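Local coordinates for malonyl coenzyme A-acyl carrier protein transacylase (Helicobacter pylori, PDB 2H1Y) that probably transfers the malonyl group of malonyl-CoA to holo-acyl carrier protein, forming malonyl-ACP and releasing CoA, at residues E68-Q73 / M132-C137; A142-V147 / Q175-G180; T162-C167 / A179-D184; C167-G172 / Q262-Q267; P212-M217 / L258-P263. One frame throughout, in Å; residues are numbered along the deposited sequence.

Interaction 1 of 5, residues E68-Q73 / M132-C137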
# COMPACT_ATOMS: atom_id res chain seq x y z
N GLU A 68 -7.23 6.09 -12.25
CA GLU A 68 -6.41 5.05 -12.86
C GLU A 68 -5.30 4.58 -11.93
O GLU A 68 -4.62 5.40 -11.31
CB GLU A 68 -5.83 5.53 -14.21
CG GLU A 68 -6.84 5.64 -15.37
CD GLU A 68 -8.05 4.70 -15.22
OE1 GLU A 68 -9.00 5.07 -14.49
OE2 GLU A 68 -8.06 3.61 -15.83
N SER A 69 -5.13 3.26 -11.84
CA SER A 69 -4.01 2.65 -11.11
C SER A 69 -2.69 3.35 -11.41
O SER A 69 -1.87 3.52 -10.52
CB SER A 69 -3.88 1.15 -11.45
OG SER A 69 -4.95 0.38 -10.91
N ALA A 70 -2.49 3.78 -12.65
CA ALA A 70 -1.24 4.44 -13.03
C ALA A 70 -1.04 5.79 -12.32
O ALA A 70 0.10 6.24 -12.16
CB ALA A 70 -1.13 4.60 -14.53
N TYR A 71 -2.13 6.42 -11.89
CA TYR A 71 -2.00 7.69 -11.18
C TYR A 71 -2.31 7.62 -9.69
O TYR A 71 -1.78 8.41 -8.89
CB TYR A 71 -2.72 8.84 -11.91
CG TYR A 71 -2.12 9.03 -13.28
CD1 TYR A 71 -0.97 9.80 -13.47
CD2 TYR A 71 -2.66 8.38 -14.40
CE1 TYR A 71 -0.40 9.95 -14.73
CE2 TYR A 71 -2.10 8.52 -15.66
CZ TYR A 71 -0.97 9.31 -15.82
OH TYR A 71 -0.42 9.46 -17.08
N THR A 72 -3.12 6.63 -9.33
CA THR A 72 -3.37 6.34 -7.92
C THR A 72 -2.10 5.92 -7.18
O THR A 72 -1.73 6.52 -6.15
CB THR A 72 -4.38 5.25 -7.80
OG1 THR A 72 -5.53 5.64 -8.53
CG2 THR A 72 -4.78 5.08 -6.37
N GLN A 73 -1.43 4.90 -7.72
CA GLN A 73 -0.24 4.35 -7.09
C GLN A 73 0.83 5.44 -6.78
O GLN A 73 1.26 5.56 -5.63
CB GLN A 73 0.28 3.14 -7.88
CG GLN A 73 -0.77 1.99 -7.93
CD GLN A 73 -0.19 0.61 -8.30
OE1 GLN A 73 1.02 0.39 -8.29
NE2 GLN A 73 -1.07 -0.32 -8.61
N MET A 132 1.28 -1.17 -15.82
CA MET A 132 1.46 -2.58 -16.16
C MET A 132 0.35 -3.48 -15.60
O MET A 132 -0.06 -4.45 -16.23
CB MET A 132 2.83 -3.06 -15.74
CG MET A 132 3.96 -2.37 -16.47
SD MET A 132 5.55 -2.89 -15.81
CE MET A 132 6.70 -1.97 -16.84
N MET A 133 -0.16 -3.13 -14.43
CA MET A 133 -1.32 -3.83 -13.88
C MET A 133 -2.56 -3.61 -14.76
O MET A 133 -3.34 -4.55 -14.98
CB MET A 133 -1.59 -3.40 -12.42
CG MET A 133 -0.68 -4.07 -11.39
SD MET A 133 -0.86 -3.54 -9.66
CE MET A 133 -2.64 -3.68 -9.44
N GLN A 134 -2.72 -2.40 -15.28
CA GLN A 134 -3.85 -2.09 -16.15
C GLN A 134 -3.72 -2.79 -17.49
O GLN A 134 -4.68 -3.36 -17.99
CB GLN A 134 -4.02 -0.59 -16.35
CG GLN A 134 -4.26 0.17 -15.05
CD GLN A 134 -4.75 1.60 -15.28
OE1 GLN A 134 -5.96 1.84 -15.35
NE2 GLN A 134 -3.80 2.55 -15.39
N GLU A 135 -2.52 -2.74 -18.06
CA GLU A 135 -2.25 -3.38 -19.34
C GLU A 135 -2.42 -4.89 -19.26
O GLU A 135 -3.08 -5.49 -20.12
CB GLU A 135 -0.85 -3.06 -19.83
CG GLU A 135 -0.62 -1.58 -20.19
CD GLU A 135 0.86 -1.25 -20.37
OE1 GLU A 135 1.73 -2.15 -20.21
OE2 GLU A 135 1.16 -0.07 -20.65
N ALA A 136 -1.86 -5.50 -18.21
CA ALA A 136 -1.91 -6.94 -18.05
C ALA A 136 -3.33 -7.42 -17.87
O ALA A 136 -3.62 -8.58 -18.17
CB ALA A 136 -1.07 -7.39 -16.88
N CYS A 137 -4.20 -6.54 -17.39
CA CYS A 137 -5.60 -6.93 -17.11
C CYS A 137 -6.61 -6.50 -18.19
O CYS A 137 -7.74 -7.00 -18.21
CB CYS A 137 -6.04 -6.45 -15.72
SG CYS A 137 -5.27 -7.31 -14.34
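A near-antiparallel pair of helices meets here, with Q134 and M133 of helix 119-137 reaching to the first turn of helix 69-90. The axes of the two short segments are 9.9 Å apart at their closest and run at 155° to each other. Q134 covers most of the gap. Its chain is extended beyond CG, and Q134 CG packs on S69 CB at 3.8 Å. The amide end then lies beside A70 and crosses the E68 side chain at about a right angle. The E68 carboxylate and the Q134 amide planes are 46° apart. E68 is the N-cap residue, and E68 O accepts from Y71 N at 2.8 Å and also from T72 N. One turn on, Q73 meets M133, again at about a right angle. Q73 NE2 gives a weak hydrogen bond to M133 SD at 3.4 Å, with an N-H...S angle of 159°. The stronger partners of this amide lie outside the pair: Q73 OE1 accepts from R129, and NE2 also bonds Q22 OE1. S69 OG bonds Q22 as well. The contact is largely buried, and it is near-antiparallel helix-helix packing of helix 119-137 against the start of helix 69-90.

Interaction 2 of 5, residues A142-V147 / Q175-G180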
# COMPACT_ATOMS: atom_id res chain seq x y z
N ALA A 142 -11.41 -7.93 -15.50
CA ALA A 142 -10.81 -8.28 -14.24
C ALA A 142 -11.35 -7.36 -13.17
O ALA A 142 -11.63 -6.18 -13.43
CB ALA A 142 -9.30 -8.17 -14.33
N SER A 143 -11.51 -7.90 -11.97
CA SER A 143 -11.87 -7.08 -10.84
C SER A 143 -11.39 -7.66 -9.51
O SER A 143 -10.80 -8.74 -9.46
CB SER A 143 -13.37 -6.86 -10.79
OG SER A 143 -13.64 -5.76 -9.94
N MET A 144 -11.64 -6.90 -8.44
CA MET A 144 -11.41 -7.36 -7.08
C MET A 144 -12.66 -7.20 -6.21
O MET A 144 -13.48 -6.29 -6.43
CB MET A 144 -10.17 -6.67 -6.51
CG MET A 144 -8.88 -7.32 -7.01
SD MET A 144 -7.39 -6.41 -6.66
CE MET A 144 -6.97 -6.97 -5.02
N MET A 145 -12.84 -8.10 -5.25
CA MET A 145 -14.09 -8.15 -4.51
C MET A 145 -13.88 -8.37 -3.02
O MET A 145 -13.40 -9.43 -2.59
CB MET A 145 -14.98 -9.26 -5.10
CG MET A 145 -16.27 -9.55 -4.35
SD MET A 145 -17.28 -10.83 -5.12
CE MET A 145 -16.41 -12.32 -4.64
N VAL A 146 -14.26 -7.38 -2.22
CA VAL A 146 -14.14 -7.50 -0.75
C VAL A 146 -15.22 -8.45 -0.20
O VAL A 146 -16.40 -8.25 -0.45
CB VAL A 146 -14.21 -6.12 -0.02
CG1 VAL A 146 -13.89 -6.27 1.43
CG2 VAL A 146 -13.24 -5.14 -0.59
N VAL A 147 -14.80 -9.47 0.53
CA VAL A 147 -15.73 -10.32 1.28
C VAL A 147 -15.55 -10.07 2.78
O VAL A 147 -14.45 -9.87 3.24
CB VAL A 147 -15.52 -11.83 0.97
CG1 VAL A 147 -16.69 -12.65 1.50
CG2 VAL A 147 -15.37 -12.08 -0.52
N GLN A 175 -11.70 -10.04 6.85
CA GLN A 175 -11.81 -9.28 5.61
C GLN A 175 -10.85 -9.85 4.58
O GLN A 175 -9.64 -9.82 4.78
CB GLN A 175 -11.54 -7.79 5.84
CG GLN A 175 -12.04 -6.93 4.69
CD GLN A 175 -11.27 -5.63 4.54
OE1 GLN A 175 -10.33 -5.54 3.72
NE2 GLN A 175 -11.67 -4.61 5.30
N VAL A 176 -11.40 -10.36 3.48
CA VAL A 176 -10.60 -10.99 2.44
C VAL A 176 -10.97 -10.43 1.07
O VAL A 176 -12.13 -10.37 0.69
CB VAL A 176 -10.70 -12.55 2.50
CG1 VAL A 176 -10.01 -13.22 1.34
CG2 VAL A 176 -10.11 -13.07 3.84
N VAL A 177 -9.96 -10.00 0.33
CA VAL A 177 -10.18 -9.48 -1.01
C VAL A 177 -9.87 -10.58 -2.02
O VAL A 177 -8.81 -11.19 -1.95
CB VAL A 177 -9.35 -8.22 -1.27
CG1 VAL A 177 -9.62 -7.66 -2.66
CG2 VAL A 177 -9.67 -7.17 -0.22
N LEU A 178 -10.81 -10.84 -2.92
CA LEU A 178 -10.64 -11.84 -3.96
C LEU A 178 -10.36 -11.17 -5.29
O LEU A 178 -10.78 -10.04 -5.51
CB LEU A 178 -11.85 -12.77 -4.05
CG LEU A 178 -12.33 -13.46 -2.77
CD1 LEU A 178 -13.62 -14.23 -3.03
CD2 LEU A 178 -11.29 -14.33 -2.07
N ALA A 179 -9.63 -11.85 -6.17
CA ALA A 179 -9.33 -11.28 -7.48
C ALA A 179 -9.74 -12.24 -8.57
O ALA A 179 -9.79 -13.45 -8.36
CB ALA A 179 -7.87 -10.94 -7.59
N GLY A 180 -10.06 -11.70 -9.75
CA GLY A 180 -10.40 -12.55 -10.88
C GLY A 180 -11.29 -11.96 -11.95
O GLY A 180 -11.37 -10.73 -12.12
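S143, M145 and V147 make the backbone bonds to G180, L178 and V176. All three are antiparallel hydrogen-bonded pairs, and each has a bond in both directions. S143 N donates to G180 O at 2.8 Å. In the middle pair, L178 N reaches M145 O at 3.0 Å, from 39° above the carbonyl plane. V176 N to V147 O, at 3.1 Å, is nearly straight (170°). Weaker CA-H...O contacts fill in between, such as M144 CA to L178 O at 3.2 Å. The side chains pack on two faces. On one, M144 crosses V177 at about a right angle and sets M144 CE 3.6 Å from V177 CG1. M144 CG also lies over A179 CB, and V146 CG2 meets V177 CG2. On the other face, M145 and L178 lie side by side and point the same way, with M145 CE 3.7 Å from L178 CD1. V147 CG2 reaches L178 CD1 as well, at 3.7 Å. Helix 189-195 covers this face through L192. Strands 165-172 and 199-202 flank the two, and the order and the two helical crossovers are those of a ferredoxin-like beta-alpha-beta-beta-alpha-beta subdomain.

Interaction 3 of 5, residues T162-C167 / A179-D184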
# COMPACT_ATOMS: atom_id res chain seq x y z
N THR A 162 -12.30 -23.34 -7.57
CA THR A 162 -13.08 -22.47 -8.46
C THR A 162 -12.21 -21.80 -9.51
O THR A 162 -11.26 -21.09 -9.18
CB THR A 162 -13.87 -21.37 -7.68
OG1 THR A 162 -14.84 -21.98 -6.81
CG2 THR A 162 -14.58 -20.41 -8.64
N LYS A 163 -12.54 -22.02 -10.78
CA LYS A 163 -11.84 -21.40 -11.89
C LYS A 163 -11.93 -19.86 -11.85
O LYS A 163 -12.98 -19.30 -11.56
CB LYS A 163 -12.35 -21.93 -13.25
CG LYS A 163 -12.04 -23.43 -13.53
CD LYS A 163 -12.31 -23.83 -15.02
CE LYS A 163 -12.64 -25.33 -15.22
NZ LYS A 163 -11.47 -26.24 -14.98
N ASN A 164 -10.80 -19.22 -12.12
CA ASN A 164 -10.72 -17.79 -12.36
C ASN A 164 -10.89 -16.86 -11.15
O ASN A 164 -11.17 -15.67 -11.30
CB ASN A 164 -11.60 -17.39 -13.55
CG ASN A 164 -11.04 -17.92 -14.89
OD1 ASN A 164 -11.80 -18.24 -15.80
ND2 ASN A 164 -9.72 -18.01 -15.00
N VAL A 165 -10.66 -17.39 -9.95
CA VAL A 165 -10.85 -16.65 -8.72
C VAL A 165 -9.72 -16.97 -7.75
O VAL A 165 -9.36 -18.12 -7.55
CB VAL A 165 -12.22 -17.00 -8.06
CG1 VAL A 165 -12.42 -16.20 -6.80
CG2 VAL A 165 -13.39 -16.72 -8.99
N TRP A 166 -9.15 -15.94 -7.14
CA TRP A 166 -8.06 -16.12 -6.21
C TRP A 166 -8.20 -15.19 -5.02
O TRP A 166 -8.73 -14.09 -5.14
CB TRP A 166 -6.73 -15.82 -6.92
CG TRP A 166 -6.36 -16.79 -8.01
CD1 TRP A 166 -5.62 -17.94 -7.88
CD2 TRP A 166 -6.70 -16.69 -9.41
NE1 TRP A 166 -5.49 -18.56 -9.10
CE2 TRP A 166 -6.14 -17.83 -10.06
CE3 TRP A 166 -7.41 -15.76 -10.17
CZ2 TRP A 166 -6.28 -18.05 -11.42
CZ3 TRP A 166 -7.56 -15.99 -11.52
CH2 TRP A 166 -7.00 -17.13 -12.13
N CYS A 167 -7.70 -15.64 -3.88
CA CYS A 167 -7.49 -14.77 -2.73
C CYS A 167 -6.32 -13.79 -2.95
O CYS A 167 -5.20 -14.18 -3.28
CB CYS A 167 -7.21 -15.64 -1.50
SG CYS A 167 -8.61 -16.66 -1.01
N ALA A 179 -9.63 -11.85 -6.17
CA ALA A 179 -9.33 -11.28 -7.48
C ALA A 179 -9.74 -12.24 -8.57
O ALA A 179 -9.79 -13.45 -8.36
CB ALA A 179 -7.87 -10.94 -7.59
N GLY A 180 -10.06 -11.70 -9.75
CA GLY A 180 -10.40 -12.55 -10.88
C GLY A 180 -11.29 -11.96 -11.95
O GLY A 180 -11.37 -10.73 -12.12
N VAL A 181 -11.92 -12.85 -12.71
CA VAL A 181 -12.82 -12.45 -13.78
C VAL A 181 -14.12 -12.08 -13.10
O VAL A 181 -14.64 -12.84 -12.26
CB VAL A 181 -13.02 -13.57 -14.85
CG1 VAL A 181 -14.00 -13.13 -15.93
CG2 VAL A 181 -11.69 -13.98 -15.47
N LYS A 182 -14.59 -10.89 -13.43
CA LYS A 182 -15.77 -10.30 -12.82
C LYS A 182 -16.89 -11.32 -12.66
O LYS A 182 -17.21 -11.71 -11.54
CB LYS A 182 -16.25 -9.11 -13.63
CG LYS A 182 -17.52 -8.47 -13.10
CD LYS A 182 -17.21 -7.53 -11.97
CE LYS A 182 -17.40 -6.10 -12.42
NZ LYS A 182 -18.73 -5.66 -11.98
N ASP A 183 -17.46 -11.78 -13.76
CA ASP A 183 -18.63 -12.66 -13.70
C ASP A 183 -18.37 -13.84 -12.80
O ASP A 183 -19.27 -14.26 -12.06
CB ASP A 183 -19.06 -13.14 -15.09
CG ASP A 183 -19.33 -12.00 -16.06
OD1 ASP A 183 -19.04 -12.19 -17.26
OD2 ASP A 183 -19.83 -10.91 -15.65
N ASP A 184 -17.15 -14.37 -12.85
CA ASP A 184 -16.77 -15.52 -12.03
C ASP A 184 -16.80 -15.22 -10.53
O ASP A 184 -17.07 -16.11 -9.73
CB ASP A 184 -15.39 -16.03 -12.45
CG ASP A 184 -15.41 -16.80 -13.76
OD1 ASP A 184 -15.83 -17.98 -13.73
OD2 ASP A 184 -14.99 -16.26 -14.80
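W166 O accepts from A179 N at 2.6 Å, the shortest polar bond between 162-167 and 179-184. The return bond, W166 N to A179 O, is 2.8 Å long and lies in the carbonyl plane. The pair belongs to the open end of the beta hairpin formed by strands 165-172 and 175-179. A179 O has further neighbours. V165 CA gives A179 O a CH...O contact at 3.4 Å, and the W166 ring turns its edge to it through CE3. Next along, N164 O takes V181 N at 3.2 Å, with the donor nearly in line with the carbonyl. G180 CA comes equally close to that oxygen. A CB on G180 would run into N164 O and into the carbonyl O of A179. The backbone angles there (phi 155°, psi -159°) are a pair that only glycine takes readily. The chain turns a corner at this residue and runs on to V181, the N-cap of helix 182-185. On the partner side a type II turn from T162 to V165 leads into the strand. N164 holds its positive-phi corner. Its side chain lies side by side with V181 and points the same way, CB to CG2. D184 comes across N164 from the helix, with carboxylate and amide planes 70° apart. Behind, V165 also packs on C159 of helix 152-160. W166 rests on P212. V165 CG2 lies anti to its own carbonyl carbon, and it ends 3.8 Å from D184 O.

Interaction 4 of 5, residues C167-G172 / Q262-Q267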
# COMPACT_ATOMS: atom_id res chain seq x y z
N CYS A 167 -7.70 -15.64 -3.88
CA CYS A 167 -7.49 -14.77 -2.73
C CYS A 167 -6.32 -13.79 -2.95
O CYS A 167 -5.20 -14.18 -3.28
CB CYS A 167 -7.21 -15.64 -1.50
SG CYS A 167 -8.61 -16.66 -1.01
N ALA A 168 -6.59 -12.51 -2.72
CA ALA A 168 -5.63 -11.45 -3.04
C ALA A 168 -5.14 -10.64 -1.84
O ALA A 168 -4.00 -10.17 -1.83
CB ALA A 168 -6.20 -10.53 -4.09
N ASN A 169 -6.01 -10.44 -0.86
CA ASN A 169 -5.61 -9.82 0.40
C ASN A 169 -6.14 -10.64 1.56
O ASN A 169 -7.30 -11.08 1.55
CB ASN A 169 -6.22 -8.44 0.58
CG ASN A 169 -5.78 -7.43 -0.46
OD1 ASN A 169 -4.93 -7.69 -1.33
ND2 ASN A 169 -6.36 -6.25 -0.37
N PHE A 170 -5.30 -10.81 2.58
CA PHE A 170 -5.77 -11.21 3.89
C PHE A 170 -5.59 -10.04 4.87
O PHE A 170 -4.52 -9.83 5.46
CB PHE A 170 -5.05 -12.49 4.37
CG PHE A 170 -5.19 -13.67 3.43
CD1 PHE A 170 -4.08 -14.21 2.79
CD2 PHE A 170 -6.44 -14.25 3.18
CE1 PHE A 170 -4.19 -15.30 1.93
CE2 PHE A 170 -6.57 -15.33 2.32
CZ PHE A 170 -5.44 -15.86 1.69
N ASN A 171 -6.66 -9.28 5.04
CA ASN A 171 -6.58 -8.02 5.76
C ASN A 171 -6.90 -8.14 7.23
O ASN A 171 -6.79 -7.16 7.99
CB ASN A 171 -7.46 -6.98 5.08
CG ASN A 171 -6.94 -6.59 3.73
OD1 ASN A 171 -5.73 -6.65 3.46
ND2 ASN A 171 -7.84 -6.20 2.85
N GLY A 172 -7.29 -9.36 7.62
CA GLY A 172 -7.65 -9.67 9.01
C GLY A 172 -9.06 -9.22 9.33
O GLY A 172 -9.72 -8.57 8.52
N GLN A 262 1.21 -12.86 -5.56
CA GLN A 262 0.91 -13.53 -4.28
C GLN A 262 -0.02 -12.71 -3.39
O GLN A 262 0.11 -11.49 -3.32
CB GLN A 262 2.19 -13.83 -3.48
CG GLN A 262 3.16 -14.82 -4.12
CD GLN A 262 2.46 -15.98 -4.77
OE1 GLN A 262 2.44 -16.09 -6.00
NE2 GLN A 262 1.85 -16.84 -3.96
N PRO A 263 -0.91 -13.39 -2.64
CA PRO A 263 -1.77 -12.71 -1.69
C PRO A 263 -0.99 -11.76 -0.79
O PRO A 263 0.10 -12.09 -0.30
CB PRO A 263 -2.31 -13.86 -0.83
CG PRO A 263 -2.33 -15.02 -1.75
CD PRO A 263 -1.11 -14.85 -2.62
N VAL A 264 -1.55 -10.56 -0.60
CA VAL A 264 -1.01 -9.62 0.37
C VAL A 264 -1.40 -10.19 1.72
O VAL A 264 -2.58 -10.28 2.06
CB VAL A 264 -1.59 -8.20 0.15
CG1 VAL A 264 -1.27 -7.26 1.34
CG2 VAL A 264 -1.11 -7.64 -1.16
N ARG A 265 -0.40 -10.59 2.49
CA ARG A 265 -0.65 -11.22 3.79
C ARG A 265 -0.54 -10.22 4.92
O ARG A 265 0.26 -10.39 5.85
CB ARG A 265 0.32 -12.37 4.02
CG ARG A 265 0.17 -13.53 3.07
CD ARG A 265 0.45 -14.80 3.79
NE ARG A 265 1.88 -15.10 3.79
CZ ARG A 265 2.53 -15.74 4.76
NH1 ARG A 265 1.88 -16.14 5.85
NH2 ARG A 265 3.83 -15.96 4.65
N TYR A 266 -1.36 -9.18 4.85
CA TYR A 266 -1.25 -8.06 5.77
C TYR A 266 -1.48 -8.46 7.24
O TYR A 266 -0.75 -8.01 8.13
CB TYR A 266 -2.16 -6.89 5.35
CG TYR A 266 -1.97 -5.71 6.23
CD1 TYR A 266 -0.90 -4.84 6.05
CD2 TYR A 266 -2.82 -5.48 7.31
CE1 TYR A 266 -0.71 -3.75 6.91
CE2 TYR A 266 -2.64 -4.40 8.18
CZ TYR A 266 -1.59 -3.54 7.97
OH TYR A 266 -1.41 -2.48 8.83
N GLN A 267 -2.48 -9.31 7.46
CA GLN A 267 -2.73 -9.95 8.77
C GLN A 267 -1.50 -10.65 9.40
O GLN A 267 -1.09 -10.31 10.51
CB GLN A 267 -3.86 -10.96 8.64
CG GLN A 267 -4.00 -11.84 9.85
CD GLN A 267 -5.38 -12.41 9.99
OE1 GLN A 267 -5.87 -13.12 9.11
NE2 GLN A 267 -6.03 -12.09 11.09
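F170 is bonded at both backbone polar atoms. F170 N donates to V264 O at 2.8 Å, almost straight at 175°, and F170 O accepts from Q267 N at 2.9 Å. A168 O takes V264 N at 2.8 Å, with the donor 38° above the carbonyl plane. Side chains add to these bonds. The F170 and P263 side chains lie side by side and point the same way, and F170 CE1 is 3.6 Å from P263 CB. P263 CG also sits 3.4 Å from C167 O. R265 CG comes near the edge of the F170 ring. N171 and Y266 cross at about a right angle, with amide and ring planes 73° apart.

The contact runs along the edge strand 165-172 of the ferredoxin-like subdomain. Its other edge is bonded to strand 175-179, and there A168 and N169 both face V177 in a classic beta bulge. On this edge the chain 262-265 pairs through a single bridge, N169 with V264. It then enters helix 266-271, for which R265 is the N-cap, so F170 O serves an N-H of the first helical turn.

Farther out, L156 of helix 152-160 backs the F170 ring. N171 is held through OD1 by H103 and through ND2 by Q175. Y266 OH bonds N293 OD1, and R265 forms a salt bridge with D268.

Interaction 5 of 5, residues P212-M217 / L258-P263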
# COMPACT_ATOMS: atom_id res chain seq x y z
N PRO A 212 -2.43 -14.75 -10.66
CA PRO A 212 -1.79 -15.01 -11.97
C PRO A 212 -2.01 -13.96 -13.07
O PRO A 212 -1.18 -13.86 -13.98
CB PRO A 212 -2.40 -16.35 -12.37
CG PRO A 212 -2.58 -17.04 -11.06
CD PRO A 212 -3.10 -15.95 -10.15
N PHE A 213 -3.10 -13.18 -12.99
CA PHE A 213 -3.38 -12.13 -13.99
C PHE A 213 -2.23 -11.17 -14.12
O PHE A 213 -2.14 -10.43 -15.09
CB PHE A 213 -4.63 -11.32 -13.63
CG PHE A 213 -5.94 -11.97 -14.04
CD1 PHE A 213 -7.09 -11.20 -14.13
CD2 PHE A 213 -6.02 -13.33 -14.32
CE1 PHE A 213 -8.30 -11.76 -14.48
CE2 PHE A 213 -7.24 -13.91 -14.67
CZ PHE A 213 -8.38 -13.12 -14.75
N LEU A 214 -1.35 -11.19 -13.14
CA LEU A 214 -0.21 -10.29 -13.15
C LEU A 214 1.05 -10.95 -13.69
O LEU A 214 2.00 -10.25 -14.04
CB LEU A 214 0.01 -9.69 -11.77
CG LEU A 214 -0.39 -8.21 -11.71
CD1 LEU A 214 -1.70 -7.96 -12.40
CD2 LEU A 214 -0.46 -7.70 -10.27
N GLU A 215 1.04 -12.28 -13.78
CA GLU A 215 2.17 -13.06 -14.33
C GLU A 215 2.85 -12.36 -15.51
O GLU A 215 4.07 -12.17 -15.47
CB GLU A 215 1.73 -14.47 -14.76
CG GLU A 215 2.55 -15.63 -14.17
CD GLU A 215 4.03 -15.62 -14.59
OE1 GLU A 215 4.33 -15.85 -15.79
OE2 GLU A 215 4.89 -15.41 -13.71
N PRO A 216 2.08 -11.96 -16.54
CA PRO A 216 2.74 -11.32 -17.68
C PRO A 216 3.78 -10.28 -17.29
O PRO A 216 4.85 -10.28 -17.85
CB PRO A 216 1.58 -10.66 -18.44
CG PRO A 216 0.42 -11.55 -18.18
CD PRO A 216 0.62 -12.06 -16.76
N MET A 217 3.46 -9.42 -16.31
CA MET A 217 4.26 -8.23 -16.01
C MET A 217 5.48 -8.48 -15.12
O MET A 217 6.30 -7.55 -14.95
CB MET A 217 3.39 -7.11 -15.40
CG MET A 217 3.10 -7.23 -13.87
SD MET A 217 2.14 -5.87 -13.13
CE MET A 217 3.42 -4.66 -12.77
N LEU A 258 7.53 -10.74 -6.63
CA LEU A 258 6.71 -11.86 -6.23
C LEU A 258 5.38 -11.40 -5.59
O LEU A 258 4.34 -12.06 -5.76
CB LEU A 258 7.53 -12.71 -5.25
CG LEU A 258 7.25 -14.20 -5.11
CD1 LEU A 258 6.69 -14.53 -3.70
CD2 LEU A 258 6.39 -14.77 -6.25
N GLN A 259 5.44 -10.28 -4.88
CA GLN A 259 4.28 -9.66 -4.28
C GLN A 259 3.09 -9.65 -5.24
O GLN A 259 2.00 -10.12 -4.88
CB GLN A 259 4.63 -8.23 -3.86
CG GLN A 259 3.64 -7.60 -2.90
CD GLN A 259 3.41 -6.16 -3.20
OE1 GLN A 259 3.09 -5.79 -4.34
NE2 GLN A 259 3.59 -5.31 -2.20
N LEU A 260 3.33 -9.17 -6.46
CA LEU A 260 2.32 -8.95 -7.52
C LEU A 260 1.43 -10.14 -7.83
O LEU A 260 0.30 -9.96 -8.24
CB LEU A 260 2.98 -8.49 -8.81
CG LEU A 260 3.85 -7.24 -8.70
CD1 LEU A 260 4.75 -7.12 -9.91
CD2 LEU A 260 3.01 -5.98 -8.52
N THR A 261 1.95 -11.35 -7.66
CA THR A 261 1.17 -12.56 -7.97
C THR A 261 0.80 -13.35 -6.72
O THR A 261 0.13 -14.36 -6.82
CB THR A 261 1.86 -13.45 -9.07
OG1 THR A 261 3.09 -14.00 -8.59
CG2 THR A 261 2.16 -12.63 -10.29
N GLN A 262 1.21 -12.86 -5.56
CA GLN A 262 0.91 -13.53 -4.28
C GLN A 262 -0.02 -12.71 -3.39
O GLN A 262 0.11 -11.49 -3.32
CB GLN A 262 2.19 -13.83 -3.48
CG GLN A 262 3.16 -14.82 -4.12
CD GLN A 262 2.46 -15.98 -4.77
OE1 GLN A 262 2.44 -16.09 -6.00
NE2 GLN A 262 1.85 -16.84 -3.96
N PRO A 263 -0.91 -13.39 -2.64
CA PRO A 263 -1.77 -12.71 -1.69
C PRO A 263 -0.99 -11.76 -0.79
O PRO A 263 0.10 -12.09 -0.30
CB PRO A 263 -2.31 -13.86 -0.83
CG PRO A 263 -2.33 -15.02 -1.75
CD PRO A 263 -1.11 -14.85 -2.62
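L214 and L260 cross at about a right angle, and so do M217 and L260. Two side chains of one loop therefore come at the same leucine. L214 lays its CD2 methyl on L260 CB, with L214 CD2 to L260 CB at 3.8 Å. L214 CD2 is also modelled 3.1 Å from L260 O, though the L214 conformation is doubtful. M217, three residues on, comes at L260 as well. M217 CG lies between the backbone N and the carbonyl carbon (chi1 82°), a crowded position, and the chain is bent at chi3. M217 CE then meets L260 CD1 at 4.0 Å. T261 contributes one methyl. T261 CG2 touches L214 CB at 3.9 Å and lies 3.7 Å from E215 N.

No hydrogen bond crosses this contact. Each backbone is braced within itself. Segment 212-217 holds a 3-10 segment at 212-214, with E215 N bonded to P212 O at 2.7 Å. Segment 258-263 makes a type I turn from Q259 to Q262. Around them, M133 of helix 119-137 packs on both L214 and M217. F221 and I218 of helix 218-228 back L260 and T261. At the start of the turn, Q259 O accepts from H210 ND1, and the Q259 side chain bonds R129, S104 O and E107. This polar cluster beside the apolar contact is consistent with the active-site region of FabD-family enzymes.

In the fold
Interactions 2, 3 and 4 share the four-stranded antiparallel sheet. Interaction 2 is its buried centre, with backbone bonds and apolar faces. Interaction 3 lies farthest out, its centre about 22 Å from the chain centre, is partly buried, and shares A179 and G180 with it. Interaction 4 uses the outer edge of strand 165-172, and there the sheet meets the chain leading into helix 266-271. Interactions 1 and 5 are buried side-chain contacts. The first mixes packing with a weak N-H...S bond, the second is apolar, and M132 and M133 touch M217 between them. F213 joins interaction 5 to A142 of interaction 2 and V181 of interaction 3. Interactions 4 and 5 overlap at Q262 and P263.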